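Local coordinates for conserved hypothetical secreted protein (Helicobacter pylori, PDB 4RNZ) that is a cell shape-determining zinc metallopeptidase of family M23B that probably cleaves peptide bonds in peptidoglycan, at residues T193-T198 with P298-G303; G250-I255 with R261-H266; A183-G188 with L314-T319; K33-E38 with Q64-H69; N175-D180 with R309-L314. All coordinates share one frame; numbering follows the deposited sequence.

Interaction 1 of 5, residues T193-T198 with P298-G303; sequences TPVKYT and PHLHFG. With ZN (zinc ion), chain B.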
# COMPACT_ATOMS: atom_id res chain seq x y z
N THR A 193 19.72 -1.57 -1.51
CA THR A 193 19.93 -0.34 -0.80
C THR A 193 20.36 0.74 -1.79
O THR A 193 21.29 0.53 -2.53
CB THR A 193 21.02 -0.55 0.24
OG1 THR A 193 20.59 -1.55 1.16
CG2 THR A 193 21.30 0.71 0.97
N PRO A 194 19.65 1.90 -1.82
CA PRO A 194 19.79 2.87 -2.90
C PRO A 194 20.85 3.93 -2.72
O PRO A 194 20.98 4.79 -3.58
CB PRO A 194 18.41 3.55 -2.93
CG PRO A 194 17.93 3.49 -1.53
CD PRO A 194 18.50 2.20 -0.95
N VAL A 195 21.60 3.89 -1.62
CA VAL A 195 22.58 4.94 -1.31
C VAL A 195 23.66 4.37 -0.38
O VAL A 195 23.43 3.35 0.30
CB VAL A 195 21.90 6.15 -0.64
CG1 VAL A 195 21.46 5.83 0.79
CG2 VAL A 195 22.80 7.37 -0.64
N LYS A 196 24.84 4.97 -0.40
CA LYS A 196 25.85 4.61 0.59
C LYS A 196 25.60 5.44 1.82
O LYS A 196 25.82 6.62 1.83
CB LYS A 196 27.28 4.88 0.08
CG LYS A 196 28.32 4.24 0.98
CD LYS A 196 28.54 2.79 0.56
CE LYS A 196 29.49 2.01 1.48
NZ LYS A 196 29.70 0.66 0.87
N TYR A 197 25.09 4.82 2.87
CA TYR A 197 24.72 5.56 4.06
C TYR A 197 25.77 5.37 5.13
O TYR A 197 26.44 4.34 5.13
CB TYR A 197 23.37 5.09 4.58
CG TYR A 197 23.29 3.66 5.01
CD1 TYR A 197 22.93 2.66 4.11
CD2 TYR A 197 23.53 3.31 6.33
CE1 TYR A 197 22.84 1.33 4.52
CE2 TYR A 197 23.43 1.99 6.76
CZ TYR A 197 23.08 1.01 5.85
OH TYR A 197 23.00 -0.28 6.28
N THR A 198 25.87 6.35 6.03
CA THR A 198 26.77 6.28 7.18
C THR A 198 26.06 5.57 8.33
O THR A 198 26.65 4.74 9.02
CB THR A 198 27.26 7.68 7.58
OG1 THR A 198 26.16 8.54 7.81
CG2 THR A 198 28.10 8.29 6.47
N PRO A 298 22.22 16.07 5.96
CA PRO A 298 21.65 15.46 4.75
C PRO A 298 21.24 14.00 4.95
O PRO A 298 21.90 13.27 5.68
CB PRO A 298 22.77 15.61 3.71
CG PRO A 298 24.02 15.74 4.51
CD PRO A 298 23.63 16.43 5.78
N HIS A 299 20.14 13.60 4.34
CA HIS A 299 19.71 12.19 4.32
C HIS A 299 18.82 11.91 3.11
O HIS A 299 18.25 12.81 2.52
CB HIS A 299 18.97 11.81 5.63
CG HIS A 299 17.66 12.51 5.81
ND1 HIS A 299 17.56 13.85 6.09
CD2 HIS A 299 16.38 12.05 5.75
CE1 HIS A 299 16.28 14.19 6.19
NE2 HIS A 299 15.55 13.11 5.99
N LEU A 300 18.75 10.64 2.74
CA LEU A 300 17.77 10.15 1.76
C LEU A 300 16.62 9.56 2.57
O LEU A 300 16.83 8.69 3.40
CB LEU A 300 18.38 9.07 0.88
CG LEU A 300 17.38 8.28 0.03
CD1 LEU A 300 16.73 9.22 -0.99
CD2 LEU A 300 18.08 7.12 -0.63
N HIS A 301 15.40 10.03 2.32
CA HIS A 301 14.23 9.34 2.81
C HIS A 301 13.82 8.35 1.71
O HIS A 301 13.53 8.77 0.59
CB HIS A 301 13.10 10.32 3.13
CG HIS A 301 11.80 9.65 3.43
ND1 HIS A 301 11.33 9.49 4.71
CD2 HIS A 301 10.90 9.04 2.62
CE1 HIS A 301 10.19 8.83 4.68
NE2 HIS A 301 9.90 8.54 3.42
N PHE A 302 13.81 7.05 2.04
CA PHE A 302 13.49 5.98 1.10
C PHE A 302 12.21 5.31 1.56
O PHE A 302 12.16 4.72 2.63
CB PHE A 302 14.63 4.95 1.02
CG PHE A 302 14.36 3.75 0.09
CD1 PHE A 302 13.84 3.92 -1.19
CD2 PHE A 302 14.62 2.46 0.52
CE1 PHE A 302 13.60 2.83 -2.02
CE2 PHE A 302 14.40 1.38 -0.30
CZ PHE A 302 13.87 1.56 -1.57
N GLY A 303 11.16 5.45 0.75
CA GLY A 303 9.85 4.90 1.07
C GLY A 303 9.38 3.84 0.09
O GLY A 303 9.63 3.93 -1.11
ZN ZN B . 12.01 9.84 6.57

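Interaction 2 of 5, residues G250-I255 with R261-H266; sequences GKVVEI and RLVYAH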
# COMPACT_ATOMS: atom_id res chain seq x y z
N GLY A 250 11.03 17.88 -0.13
CA GLY A 250 11.91 18.57 -1.05
C GLY A 250 11.83 17.95 -2.43
O GLY A 250 10.73 17.61 -2.90
N LYS A 251 12.98 17.77 -3.09
CA LYS A 251 13.01 17.08 -4.38
C LYS A 251 12.84 15.58 -4.19
O LYS A 251 13.53 14.97 -3.36
CB LYS A 251 14.30 17.35 -5.16
CG LYS A 251 14.37 18.76 -5.74
CD LYS A 251 15.64 19.02 -6.52
CE LYS A 251 15.96 20.50 -6.56
NZ LYS A 251 17.19 20.70 -7.36
N VAL A 252 11.97 14.99 -4.99
CA VAL A 252 11.62 13.60 -4.82
C VAL A 252 11.33 12.93 -6.18
O VAL A 252 10.82 13.55 -7.13
CB VAL A 252 10.45 13.47 -3.82
CG1 VAL A 252 9.28 14.35 -4.23
CG2 VAL A 252 9.99 12.02 -3.70
N VAL A 253 11.71 11.67 -6.27
CA VAL A 253 11.38 10.83 -7.42
C VAL A 253 10.56 9.68 -6.88
O VAL A 253 10.88 9.12 -5.82
CB VAL A 253 12.66 10.24 -8.06
CG1 VAL A 253 12.31 9.17 -9.10
CG2 VAL A 253 13.51 11.34 -8.66
N GLU A 254 9.53 9.32 -7.63
CA GLU A 254 8.67 8.20 -7.32
C GLU A 254 8.70 7.29 -8.51
O GLU A 254 8.58 7.74 -9.65
CB GLU A 254 7.23 8.68 -7.01
CG GLU A 254 7.20 9.73 -5.90
CD GLU A 254 5.78 10.01 -5.39
OE1 GLU A 254 4.83 9.44 -5.95
OE2 GLU A 254 5.65 10.81 -4.43
N ILE A 255 8.91 6.01 -8.24
CA ILE A 255 9.00 4.98 -9.26
C ILE A 255 8.00 3.89 -8.94
O ILE A 255 7.84 3.51 -7.78
CB ILE A 255 10.44 4.40 -9.29
CG1 ILE A 255 11.39 5.43 -9.91
CG2 ILE A 255 10.49 3.08 -10.07
CD1 ILE A 255 12.84 5.27 -9.48
N ARG A 261 5.14 1.31 -5.10
CA ARG A 261 5.59 2.66 -5.34
C ARG A 261 6.78 2.94 -4.41
O ARG A 261 6.70 2.76 -3.20
CB ARG A 261 4.43 3.59 -5.04
CG ARG A 261 4.65 5.08 -5.22
CD ARG A 261 3.34 5.81 -4.84
NE ARG A 261 3.74 6.99 -4.17
CZ ARG A 261 3.52 7.32 -2.91
NH1 ARG A 261 2.73 6.63 -2.08
NH2 ARG A 261 4.10 8.42 -2.49
N LEU A 262 7.88 3.41 -5.02
CA LEU A 262 9.15 3.62 -4.32
C LEU A 262 9.47 5.10 -4.34
O LEU A 262 9.48 5.72 -5.40
CB LEU A 262 10.27 2.78 -4.95
CG LEU A 262 10.10 1.25 -4.88
CD1 LEU A 262 9.37 0.71 -6.11
CD2 LEU A 262 11.43 0.53 -4.77
N VAL A 263 9.75 5.67 -3.17
CA VAL A 263 9.91 7.12 -3.00
C VAL A 263 11.32 7.44 -2.54
O VAL A 263 11.80 6.85 -1.60
CB VAL A 263 8.91 7.61 -1.94
CG1 VAL A 263 9.19 9.04 -1.49
CG2 VAL A 263 7.49 7.46 -2.47
N TYR A 264 11.96 8.39 -3.20
CA TYR A 264 13.33 8.80 -2.90
C TYR A 264 13.36 10.30 -2.71
O TYR A 264 13.30 11.02 -3.70
CB TYR A 264 14.22 8.47 -4.09
CG TYR A 264 14.21 7.02 -4.48
CD1 TYR A 264 13.21 6.50 -5.27
CD2 TYR A 264 15.22 6.17 -4.05
CE1 TYR A 264 13.19 5.15 -5.63
CE2 TYR A 264 15.22 4.84 -4.41
CZ TYR A 264 14.22 4.33 -5.20
OH TYR A 264 14.22 3.00 -5.53
N ALA A 265 13.44 10.76 -1.47
CA ALA A 265 13.21 12.17 -1.16
C ALA A 265 14.41 12.86 -0.51
O ALA A 265 15.31 12.22 0.04
CB ALA A 265 11.99 12.32 -0.25
N HIS A 266 14.33 14.19 -0.57
CA HIS A 266 15.32 15.13 -0.09
C HIS A 266 16.52 15.25 -1.02
O HIS A 266 17.62 15.50 -0.57
CB HIS A 266 15.77 14.82 1.34
CG HIS A 266 14.64 14.78 2.33
ND1 HIS A 266 13.90 15.89 2.65
CD2 HIS A 266 14.12 13.75 3.04
CE1 HIS A 266 12.97 15.55 3.52
NE2 HIS A 266 13.08 14.26 3.77

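Interaction 3 of 5, residues A183-G188 with L314-T319; sequences AQEVAG and LGYIRT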
# COMPACT_ATOMS: atom_id res chain seq x y z
N ALA A 183 5.15 -21.81 3.43
CA ALA A 183 5.63 -20.63 4.12
C ALA A 183 6.89 -20.03 3.57
O ALA A 183 7.64 -19.43 4.26
CB ALA A 183 5.77 -20.90 5.59
N GLN A 184 7.09 -20.15 2.29
CA GLN A 184 8.15 -19.42 1.62
C GLN A 184 7.58 -18.30 0.74
O GLN A 184 6.48 -18.40 0.19
CB GLN A 184 9.08 -20.35 0.86
CG GLN A 184 8.41 -21.33 -0.05
CD GLN A 184 9.37 -22.40 -0.53
OE1 GLN A 184 10.59 -22.18 -0.59
NE2 GLN A 184 8.84 -23.57 -0.86
N GLU A 185 8.31 -17.20 0.62
CA GLU A 185 7.76 -16.00 0.00
C GLU A 185 7.49 -16.17 -1.48
O GLU A 185 8.24 -16.83 -2.19
CB GLU A 185 8.69 -14.82 0.23
CG GLU A 185 8.19 -13.51 -0.38
CD GLU A 185 8.91 -12.31 0.18
OE1 GLU A 185 9.93 -12.48 0.88
OE2 GLU A 185 8.46 -11.18 -0.05
N VAL A 186 6.40 -15.57 -1.94
CA VAL A 186 6.09 -15.54 -3.36
C VAL A 186 5.75 -14.13 -3.75
O VAL A 186 5.38 -13.31 -2.90
CB VAL A 186 4.95 -16.51 -3.75
CG1 VAL A 186 5.34 -17.96 -3.40
CG2 VAL A 186 3.64 -16.10 -3.08
N ALA A 187 5.93 -13.84 -5.04
CA ALA A 187 5.64 -12.54 -5.60
C ALA A 187 6.45 -11.44 -4.90
O ALA A 187 5.97 -10.33 -4.76
CB ALA A 187 4.15 -12.27 -5.51
N GLY A 188 7.66 -11.76 -4.44
CA GLY A 188 8.51 -10.81 -3.76
C GLY A 188 9.21 -9.85 -4.72
O GLY A 188 8.97 -9.86 -5.93
N LEU A 314 13.21 -2.27 4.38
CA LEU A 314 14.24 -3.20 4.80
C LEU A 314 13.80 -4.64 4.67
O LEU A 314 14.61 -5.51 4.34
CB LEU A 314 14.69 -2.88 6.22
CG LEU A 314 15.29 -1.48 6.41
CD1 LEU A 314 15.99 -1.46 7.75
CD2 LEU A 314 16.24 -1.02 5.30
N GLY A 315 12.51 -4.91 4.86
CA GLY A 315 11.98 -6.24 4.63
C GLY A 315 12.19 -6.79 3.24
O GLY A 315 12.16 -8.01 3.06
N TYR A 316 12.41 -5.93 2.25
CA TYR A 316 12.62 -6.38 0.88
C TYR A 316 14.06 -6.26 0.42
O TYR A 316 14.36 -6.58 -0.75
CB TYR A 316 11.82 -5.53 -0.09
CG TYR A 316 10.36 -5.82 -0.17
CD1 TYR A 316 9.89 -6.91 -0.93
CD2 TYR A 316 9.44 -4.98 0.43
CE1 TYR A 316 8.53 -7.16 -1.04
CE2 TYR A 316 8.08 -5.21 0.33
CZ TYR A 316 7.63 -6.30 -0.41
OH TYR A 316 6.27 -6.52 -0.50
N ILE A 317 14.93 -5.72 1.26
CA ILE A 317 16.35 -5.68 0.89
C ILE A 317 17.00 -6.96 1.39
O ILE A 317 17.15 -7.16 2.57
CB ILE A 317 17.03 -4.42 1.42
CG1 ILE A 317 16.42 -3.21 0.70
CG2 ILE A 317 18.53 -4.49 1.18
CD1 ILE A 317 16.94 -1.87 1.14
N ARG A 318 17.28 -7.85 0.47
CA ARG A 318 17.73 -9.20 0.76
C ARG A 318 18.22 -9.75 -0.55
O ARG A 318 17.92 -9.19 -1.57
CB ARG A 318 16.57 -10.06 1.24
CG ARG A 318 15.55 -10.41 0.17
CD ARG A 318 14.12 -10.32 0.68
NE ARG A 318 13.12 -10.14 -0.37
CZ ARG A 318 11.81 -10.16 -0.13
NH1 ARG A 318 11.39 -10.33 1.10
NH2 ARG A 318 10.92 -10.01 -1.11
N THR A 319 18.90 -10.88 -0.52
CA THR A 319 19.39 -11.49 -1.75
C THR A 319 18.59 -12.70 -2.15
O THR A 319 18.53 -13.06 -3.31
CB THR A 319 20.83 -11.95 -1.59
OG1 THR A 319 21.61 -10.89 -1.03
CG2 THR A 319 21.37 -12.29 -2.91

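Interaction 4 of 5, residues K33-E38 with Q64-H69; sequences KELSAE and QDLQIH. With ZN (zinc ion), chain B.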
# COMPACT_ATOMS: atom_id res chain seq x y z
N LYS A 33 6.60 17.02 9.02
CA LYS A 33 6.53 17.47 7.63
C LYS A 33 6.62 16.31 6.63
O LYS A 33 5.85 16.26 5.69
CB LYS A 33 7.63 18.48 7.33
CG LYS A 33 7.35 19.82 7.99
CD LYS A 33 8.44 20.83 7.66
CE LYS A 33 7.94 22.25 7.86
NZ LYS A 33 8.89 23.01 8.71
N GLU A 34 7.54 15.38 6.85
CA GLU A 34 7.64 14.20 5.98
C GLU A 34 6.30 13.45 5.97
O GLU A 34 5.79 13.05 4.93
CB GLU A 34 8.75 13.25 6.44
CG GLU A 34 10.17 13.67 6.07
CD GLU A 34 11.17 12.51 6.13
OE1 GLU A 34 12.23 12.61 5.48
OE2 GLU A 34 10.92 11.49 6.82
N LEU A 35 5.73 13.29 7.15
CA LEU A 35 4.45 12.60 7.33
C LEU A 35 3.36 13.29 6.48
O LEU A 35 2.61 12.63 5.72
CB LEU A 35 4.12 12.59 8.82
CG LEU A 35 3.66 11.36 9.59
CD1 LEU A 35 4.42 10.09 9.23
CD2 LEU A 35 3.77 11.67 11.08
N SER A 36 3.33 14.62 6.55
CA SER A 36 2.36 15.42 5.83
C SER A 36 2.51 15.40 4.33
O SER A 36 1.58 15.74 3.64
CB SER A 36 2.44 16.87 6.31
OG SER A 36 3.55 17.55 5.74
N ALA A 37 3.67 15.01 3.81
CA ALA A 37 3.88 14.96 2.37
C ALA A 37 3.20 13.76 1.71
O ALA A 37 3.20 13.67 0.49
CB ALA A 37 5.38 14.93 2.05
N GLU A 38 2.62 12.85 2.48
CA GLU A 38 2.04 11.64 1.89
C GLU A 38 0.52 11.65 1.73
O GLU A 38 -0.12 10.60 1.69
CB GLU A 38 2.48 10.38 2.67
CG GLU A 38 3.85 9.86 2.25
CD GLU A 38 3.98 9.53 0.74
OE1 GLU A 38 5.07 9.73 0.16
OE2 GLU A 38 3.00 9.05 0.12
N GLN A 64 -3.33 4.10 5.68
CA GLN A 64 -4.55 3.34 5.95
C GLN A 64 -4.96 3.43 7.42
O GLN A 64 -6.10 3.13 7.77
CB GLN A 64 -4.40 1.87 5.55
CG GLN A 64 -3.49 1.07 6.46
CD GLN A 64 -2.02 1.12 6.04
OE1 GLN A 64 -1.54 2.11 5.47
NE2 GLN A 64 -1.31 0.05 6.33
N ASP A 65 -4.05 3.81 8.31
CA ASP A 65 -4.45 3.95 9.70
C ASP A 65 -4.02 5.21 10.41
O ASP A 65 -4.20 5.30 11.62
CB ASP A 65 -4.06 2.72 10.49
CG ASP A 65 -2.61 2.45 10.44
OD1 ASP A 65 -1.85 3.42 10.53
OD2 ASP A 65 -2.25 1.27 10.30
N LEU A 66 -3.53 6.20 9.67
CA LEU A 66 -3.16 7.49 10.25
C LEU A 66 -3.73 8.64 9.42
O LEU A 66 -3.74 8.60 8.17
CB LEU A 66 -1.64 7.64 10.32
CG LEU A 66 -1.11 8.77 11.20
CD1 LEU A 66 -1.31 8.45 12.67
CD2 LEU A 66 0.37 9.01 10.90
N GLN A 67 -4.18 9.68 10.12
CA GLN A 67 -4.76 10.84 9.46
C GLN A 67 -4.36 12.14 10.13
O GLN A 67 -4.07 12.19 11.31
CB GLN A 67 -6.31 10.76 9.40
CG GLN A 67 -7.03 10.82 10.74
CD GLN A 67 -8.51 10.40 10.65
OE1 GLN A 67 -9.20 10.67 9.67
NE2 GLN A 67 -8.99 9.76 11.69
N ILE A 68 -4.38 13.21 9.34
CA ILE A 68 -4.19 14.53 9.88
C ILE A 68 -5.54 15.01 10.39
O ILE A 68 -6.51 14.97 9.65
CB ILE A 68 -3.74 15.50 8.78
CG1 ILE A 68 -2.30 15.19 8.38
CG2 ILE A 68 -3.89 16.96 9.21
CD1 ILE A 68 -1.88 15.91 7.11
N HIS A 69 -5.57 15.47 11.63
CA HIS A 69 -6.73 16.16 12.17
C HIS A 69 -6.41 17.64 12.38
O HIS A 69 -5.57 17.98 13.22
CB HIS A 69 -7.13 15.52 13.50
CG HIS A 69 -8.36 16.11 14.13
ND1 HIS A 69 -8.60 16.07 15.49
CD2 HIS A 69 -9.42 16.75 13.58
CE1 HIS A 69 -9.74 16.68 15.75
NE2 HIS A 69 -10.27 17.08 14.61
ZN ZN B . 12.01 9.84 6.57

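Interaction 5 of 5, residues N175-D180 with R309-L314; sequences NGHYYD and RPINPL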
# COMPACT_ATOMS: atom_id res chain seq x y z
N ASN A 175 3.25 -9.29 8.35
CA ASN A 175 4.41 -8.53 7.84
C ASN A 175 4.24 -7.88 6.46
O ASN A 175 5.14 -7.17 6.01
CB ASN A 175 5.70 -9.38 7.88
CG ASN A 175 5.73 -10.47 6.82
OD1 ASN A 175 5.02 -10.40 5.79
ND2 ASN A 175 6.56 -11.48 7.04
N GLY A 176 3.13 -8.14 5.77
CA GLY A 176 2.84 -7.50 4.47
C GLY A 176 3.29 -8.25 3.22
O GLY A 176 2.92 -7.87 2.11
N HIS A 177 4.07 -9.30 3.39
CA HIS A 177 4.54 -10.15 2.29
C HIS A 177 3.61 -11.35 2.06
O HIS A 177 2.83 -11.69 2.95
CB HIS A 177 5.95 -10.63 2.58
CG HIS A 177 6.94 -9.50 2.72
ND1 HIS A 177 8.03 -9.37 1.89
CD2 HIS A 177 6.98 -8.44 3.56
CE1 HIS A 177 8.72 -8.29 2.23
NE2 HIS A 177 8.10 -7.71 3.24
N TYR A 178 3.69 -11.96 0.88
CA TYR A 178 2.89 -13.13 0.49
C TYR A 178 3.74 -14.39 0.61
O TYR A 178 4.93 -14.37 0.30
CB TYR A 178 2.45 -13.04 -0.96
CG TYR A 178 1.45 -11.94 -1.34
CD1 TYR A 178 0.25 -11.75 -0.62
CD2 TYR A 178 1.69 -11.14 -2.47
CE1 TYR A 178 -0.66 -10.76 -1.02
CE2 TYR A 178 0.80 -10.17 -2.88
CZ TYR A 178 -0.37 -9.97 -2.15
OH TYR A 178 -1.25 -8.99 -2.61
N TYR A 179 3.10 -15.46 1.00
CA TYR A 179 3.75 -16.71 1.21
C TYR A 179 3.00 -17.83 0.57
O TYR A 179 1.79 -17.82 0.51
CB TYR A 179 3.93 -16.98 2.70
CG TYR A 179 4.91 -16.05 3.32
CD1 TYR A 179 4.51 -14.86 3.84
CD2 TYR A 179 6.25 -16.32 3.29
CE1 TYR A 179 5.40 -13.98 4.38
CE2 TYR A 179 7.15 -15.45 3.82
CZ TYR A 179 6.72 -14.27 4.35
OH TYR A 179 7.58 -13.38 4.87
N ASP A 180 3.75 -18.79 0.08
CA ASP A 180 3.14 -19.97 -0.39
C ASP A 180 2.79 -20.81 0.77
O ASP A 180 2.94 -20.50 1.91
CB ASP A 180 3.95 -20.77 -1.41
CG ASP A 180 5.19 -21.40 -0.85
OD1 ASP A 180 5.33 -21.62 0.35
OD2 ASP A 180 6.05 -21.67 -1.67
N ARG A 309 -0.15 1.04 0.62
CA ARG A 309 0.17 1.06 2.03
C ARG A 309 1.69 1.06 2.27
O ARG A 309 2.40 0.28 1.68
CB ARG A 309 -0.45 -0.14 2.72
CG ARG A 309 -1.98 -0.10 2.69
CD ARG A 309 -2.57 -1.34 3.33
NE ARG A 309 -2.41 -2.51 2.47
CZ ARG A 309 -3.31 -2.97 1.60
NH1 ARG A 309 -4.50 -2.38 1.43
NH2 ARG A 309 -3.03 -4.06 0.89
N PRO A 310 2.18 1.95 3.14
CA PRO A 310 3.61 1.96 3.44
C PRO A 310 4.03 0.65 4.07
O PRO A 310 3.29 0.07 4.87
CB PRO A 310 3.77 3.12 4.46
CG PRO A 310 2.39 3.55 4.86
CD PRO A 310 1.40 2.94 3.92
N ILE A 311 5.21 0.18 3.69
CA ILE A 311 5.75 -1.08 4.15
C ILE A 311 7.25 -0.86 4.41
O ILE A 311 7.88 -0.01 3.75
CB ILE A 311 5.44 -2.20 3.11
CG1 ILE A 311 5.79 -3.58 3.68
CG2 ILE A 311 6.17 -1.94 1.80
CD1 ILE A 311 5.23 -4.76 2.89
N ASN A 312 7.78 -1.55 5.40
CA ASN A 312 9.19 -1.41 5.76
C ASN A 312 10.10 -1.82 4.58
O ASN A 312 10.09 -2.99 4.17
CB ASN A 312 9.54 -2.24 7.00
CG ASN A 312 10.98 -2.05 7.43
OD1 ASN A 312 11.72 -1.23 6.88
ND2 ASN A 312 11.39 -2.80 8.42
N PRO A 313 10.87 -0.86 4.03
CA PRO A 313 11.68 -1.17 2.85
C PRO A 313 12.72 -2.26 3.15
O PRO A 313 13.02 -3.08 2.28
CB PRO A 313 12.36 0.16 2.53
CG PRO A 313 11.44 1.18 3.09
CD PRO A 313 10.96 0.56 4.38
N LEU A 314 13.21 -2.27 4.38
CA LEU A 314 14.24 -3.20 4.80
C LEU A 314 13.80 -4.64 4.67
O LEU A 314 14.61 -5.51 4.34
CB LEU A 314 14.69 -2.88 6.22
CG LEU A 314 15.29 -1.48 6.41
CD1 LEU A 314 15.99 -1.46 7.75
CD2 LEU A 314 16.24 -1.02 5.30
O HOH W 1 8.89 -5.43 4.67

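Interaction 1 of 5, residues T193-T198 with P298-G303
Apolar side chains alone join residues 193-198 to strand 299-303, and Pro194 carries most of the contact. Its CG sits over the centre of one face of the Phe302 ring, 4.0 Å from the ring centroid and 12° off the normal, a CH-pi contact. The same carbon also meets a methyl group: Pro194 CG lies 3.7 Å from Leu300 CD2, so one proline carbon touches two side chains of the strand. Van der Waals packing is completed by Val195, whose CG1 reaches Leu300 CD2 at 3.9 Å as the two side chains run past each other in opposite directions. In both Leu300 and Phe302 CG stands anti to the backbone N (chi1 168° and 178°), and both side chains leave the strand on the Pro194 side. Tyr264 and Tyr224 pack around this buried cluster. Between Leu300 and Phe302 the strand carries His301, whose ND1 binds zinc at 2.0 Å; Glu34, His219 and Asp223 complete the site, with His219, Asp223 and His301 forming the metal triad of an M23 peptidase.

Interaction 2 of 5, residues G250-I255 with R261-H266
Glu254 and Arg261 reach each other through different first torsions. In Glu254, CG stands anti to the carbonyl carbon (chi1 -55°), and the rest of the chain is extended; Arg261 starts with CG anti to its own N and is extended as far as a bend at chi3 (142°), which brings its guanidinium edge to the Glu254 carboxylate. The salt bridge runs from Arg261 NE to Glu254 OE1 at 3.2 Å. NE approaches from above the carboxylate plane, and a weak bond from Arg261 NH2 to Glu254 OE2 accompanies it. Both groups have second partners: Glu38 binds Arg261 NH2, and Lys246 binds Glu254 OE2, giving an alternating row of charges. Beneath the bridge lies the antiparallel beta hairpin of strands 252-257 and 260-267 in the M23 peptidase sheet. Val253 and Tyr264 form a hydrogen-bonded pair, with Tyr264 N to Val253 O at 2.9 Å; Ile255 and Leu262 form another, with Leu262 N to Ile255 O at 2.8 Å. Glu254 and Val263 make the non-hydrogen-bonded pair between them. On the face that carries Glu254, Val252 CG2 packs 3.8 Å from Val263 CG1. On the other, Ile255 CD1 lies 3.9 Å from Tyr264 CE1, while Tyr264 OH bonds to Ala235 N. At the far end His266 turns away from residues 250-255, placing NE2 on Glu34 and ND1 on Thr292 O.

Interaction 3 of 5, residues A183-G188 with L314-T319
Tyr316 is the first residue of 314-319 to meet the other segment: its CE1 lies 4.1 Å from Glu185 OE2. Nearby, the Tyr316 ring also meets that of His177, which donates from ND1 to the same carboxylate oxygen. Two residues on comes Arg318, the main partner. Its CG lies between the backbone N and the carbonyl carbon (chi1 71°), and a bend at chi2 lays the guanidinium back over Tyr316 CA, which covers one of its faces. Glu185 arrives from the opposite direction on an extended chain. Arg318 NH1 is 2.6 Å from Glu185 OE1 in a salt bridge, and Arg318 NH2 bonds to Glu185 OE2 at 2.9 Å. Carboxylate and guanidinium planes stand 87° apart, so this is no flat two-pronged pairing: OE1 lies over a guanidinium face. At the guanidinium edge, Gly188 CA comes within 3.7 Å of Arg318 NH2, which also bonds to Phe189 O. This largely electrostatic contact, distant from the zinc, joins the short, weakly bonded strand 185-186, which pairs with 178-179 in the second domain, to the loop between strand 309-311 and helix 326-348.

Interaction 4 of 5, residues K33-E38 with Q64-H69
Helix 30-36, which supplies one zinc ligand, rests on the start of strand 66-73 through Leu35 and Ser36. Glu34, next to Leu35 in the helix, faces the metal: with CG anti to the carbonyl carbon (chi1 -78°) and an extended chain, it places OE2 2.0 Å from the zinc, while Glu34 OE1 stays 3.0 Å from it. The other three protein ligands come from the M23 domain, which is consistent with a latent form, Glu34 occupying a metal position. Leu35 CG is 4.3 Å from Leu66 CD2, and Ser36 CB is 4.5 Å from Ile68 CD1, a sparse contact, apolar between the leucines and at the limit of touching between Ser36 and Ile68. Leu66 and Ile68 alternate with Gln67 along the strand and both point toward the helix. In the N-terminal domain this makes a helix laid over one face of the five-stranded antiparallel sheet, in which strand 66-73 lies between 55-61 and 76-83. Ser36 turns its hydroxyl back into its own helix, with OG donating to Lys33 O at 2.6 Å.

Interaction 5 of 5, residues N175-D180 with R309-L314
Ile311 CD1 is the point of contact, a single methyl group set into the turn at residues 175-177. Ile311 CG1 stands anti to the backbone N (chi1 -170°) and the chain runs on extended, which carries CD1 out from the strand to 3.9 Å from Asn175 O and 4.0 Å from Gly176 O. The His177 ring crosses the isoleucine obliquely, with NE2 4.1 Å from Ile311 CD1. Gly176, with positive phi (93°), lets the backbone come this close to Ile311 CD1. Asn175 shapes the turn from within, since OD1 accepts from His177 N at 2.8 Å in an Asx turn and ND2 donates to Tyr179 OH. The looser side lies toward Asn312, where the segments no longer touch directly and a water bridges them. It is 2.8 Å from His177 NE2, at the ring edge, and donates to Asn312 O at the same distance of 2.8 Å. With ND1 on Glu185, the imidazole has a partner at each nitrogen. Asn312 makes an Asx turn of its own, OD1 accepting from Leu314 N from well above the carbonyl plane. With its small buried area and bridging water, the contact is a partly hydrated interdomain interface, joining the strand 309-311 edge of the M23 sheet to the turn before strand 178-179 of the second domain.

Interactions 1, 2 and 4 converge on the zinc. Interaction 1 supplies His301 and interaction 4 Glu34, whose OE2 lies 2.9 Å from His301 ND1; interaction 2 adds the second shell, His266 NE2 standing 2.5 Å from Glu34 OE1. A salt bridge of 2.9 Å between Arg261 NH2 and Glu38 OE2 further ties the hairpin to the N-terminal domain. Interactions 1 and 2 share a sheet, with Ala265 N 2.9 Å from His301 O. Interactions 3 and 5, centres about 8 Å apart, form one interface away from the metal, joined by His177 ND1 to Glu185 OE2 at 2.7 Å. Pro313 packing on Phe302 connects 5 to 1, and Gln64 against Arg309 and Pro310 connects it to 4.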